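Local coordinates for protein beta-lactamase (Francisella tularensis subsp. tularensis, PDB 3P09) that probably hydrolyses the ring of beta-lactam antibiotics to substituted beta-amino acids, as a class A beta-lactamase linked to antibiotic resistance, at residues Q141-F146 with T155-D160. Residues are numbered along the deposited sequence; the frame is centred on the assembly and turned at random.
Sequences QNLNKF and TIITAD. With SO4 (sulfate ion), chain E.
N144 reaches from helix 140-149 to the extended chain around I157, a helix-to-loop contact in the class A beta-lactamase fold, where the loop that follows the helix folds back past it. The polar part is a single side-chain-to-backbone hydrogen bond: N144 ND2 donates to I157 O at 3.0 Å. The bond is somewhat bent, with an N-H...O angle of 149°, and ND2 stands tilted 19° from the plane of the I157 carbonyl. N144 CG lies beside its backbone N (chi1 -71°), which swings the amide to the loop although the CB bond itself does not point there. Its OD1 lies 3.8 Å from I157 CB and 3.7 Å from I157 N, a buried atom with no partner in the model. The apolar part is looser: L143 CD2 and I157 CD1 approach to 4.4 Å. L143 and I157, both buried, also touch helix 66-80, at A73 and F66 respectively, so the apolar side of the contact rests on that helix. Next to it, I156 is joined by backbone hydrogen bonds to K175 of strand 175-176. Near the start of helix 140-149, a sulfate, probably from the crystallisation liquor, accepts a hydrogen bond from Q141 N through O4 (3.1 Å), and Q141 NE2 adds a weak one to the same oxygen at 3.5 Å.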
# COMPACT_ATOMS: atom_id res chain seq x y z
N GLN A 141 8.18 1.85 16.63
CA GLN A 141 9.56 1.40 16.60
C GLN A 141 9.62 -0.03 16.09
O GLN A 141 10.48 -0.37 15.27
CB GLN A 141 10.22 1.53 17.97
CG GLN A 141 10.39 2.97 18.41
CD GLN A 141 11.15 3.09 19.72
OE1 GLN A 141 12.31 3.49 19.75
NE2 GLN A 141 10.49 2.72 20.82
N ASN A 142 8.71 -0.87 16.56
CA ASN A 142 8.65 -2.25 16.10
C ASN A 142 8.31 -2.38 14.62
O ASN A 142 8.86 -3.24 13.92
CB ASN A 142 7.67 -3.07 16.94
CG ASN A 142 8.24 -3.43 18.30
OD1 ASN A 142 9.45 -3.40 18.48
ND2 ASN A 142 7.37 -3.76 19.25
N LEU A 143 7.40 -1.54 14.16
CA LEU A 143 7.06 -1.51 12.74
C LEU A 143 8.27 -1.16 11.89
O LEU A 143 8.55 -1.83 10.90
CB LEU A 143 5.92 -0.52 12.49
CG LEU A 143 5.50 -0.32 11.03
CD1 LEU A 143 5.15 -1.65 10.39
CD2 LEU A 143 4.31 0.65 10.97
N ASN A 144 8.99 -0.10 12.27
CA ASN A 144 10.19 0.29 11.53
C ASN A 144 11.28 -0.77 11.57
O ASN A 144 11.99 -0.97 10.59
CB ASN A 144 10.70 1.64 12.03
CG ASN A 144 9.81 2.78 11.61
OD1 ASN A 144 9.48 2.91 10.43
ND2 ASN A 144 9.39 3.59 12.57
N LYS A 145 11.43 -1.46 12.70
CA LYS A 145 12.32 -2.62 12.75
C LYS A 145 11.92 -3.67 11.70
O LYS A 145 12.75 -4.21 10.99
CB LYS A 145 12.34 -3.25 14.15
CG LYS A 145 13.09 -2.41 15.18
CD LYS A 145 13.40 -3.18 16.46
CE LYS A 145 12.16 -3.35 17.35
NZ LYS A 145 12.47 -4.09 18.61
N PHE A 146 10.62 -3.96 11.61
CA PHE A 146 10.18 -4.93 10.62
C PHE A 146 10.45 -4.47 9.19
O PHE A 146 10.93 -5.24 8.35
CB PHE A 146 8.70 -5.28 10.80
CG PHE A 146 8.19 -6.24 9.77
CD1 PHE A 146 8.52 -7.59 9.85
CD2 PHE A 146 7.39 -5.81 8.73
CE1 PHE A 146 8.06 -8.49 8.91
CE2 PHE A 146 6.93 -6.71 7.78
CZ PHE A 146 7.27 -8.05 7.87
N THR A 155 11.93 3.65 3.17
CA THR A 155 10.65 4.01 3.76
C THR A 155 10.82 4.53 5.19
O THR A 155 11.38 3.84 6.04
CB THR A 155 9.72 2.78 3.75
OG1 THR A 155 9.45 2.42 2.40
CG2 THR A 155 8.40 3.07 4.46
N ILE A 156 10.36 5.74 5.45
CA ILE A 156 10.49 6.34 6.76
C ILE A 156 9.13 6.69 7.36
O ILE A 156 8.50 7.65 6.95
CB ILE A 156 11.31 7.63 6.72
CG1 ILE A 156 12.64 7.40 5.99
CG2 ILE A 156 11.54 8.14 8.12
CD1 ILE A 156 13.58 6.47 6.74
N ILE A 157 8.70 5.92 8.35
CA ILE A 157 7.40 6.15 8.98
C ILE A 157 7.59 6.66 10.40
O ILE A 157 8.33 6.06 11.20
CB ILE A 157 6.59 4.85 9.01
CG1 ILE A 157 6.23 4.42 7.59
CG2 ILE A 157 5.33 5.03 9.86
CD1 ILE A 157 5.75 3.01 7.51
N THR A 158 6.95 7.78 10.73
CA THR A 158 7.19 8.40 12.05
C THR A 158 5.89 8.66 12.79
O THR A 158 5.90 9.26 13.87
CB THR A 158 7.94 9.74 11.94
OG1 THR A 158 7.17 10.66 11.15
CG2 THR A 158 9.32 9.53 11.30
N ALA A 159 4.78 8.22 12.21
CA ALA A 159 3.49 8.41 12.84
C ALA A 159 2.45 7.43 12.32
O ALA A 159 2.65 6.76 11.30
CB ALA A 159 3.01 9.85 12.64
N ASP A 160 1.34 7.32 13.04
CA ASP A 160 0.21 6.54 12.58
C ASP A 160 -0.85 7.50 12.03
O ASP A 160 -0.51 8.59 11.57
CB ASP A 160 -0.30 5.59 13.66
CG ASP A 160 -0.71 6.31 14.93
OD1 ASP A 160 -0.98 7.53 14.88
OD2 ASP A 160 -0.77 5.63 15.99
S SO4 E . 6.74 4.36 19.68
O1 SO4 E . 5.30 4.35 19.40
O2 SO4 E . 7.39 5.36 18.84
O3 SO4 E . 6.96 4.69 21.08
O4 SO4 E . 7.31 3.04 19.40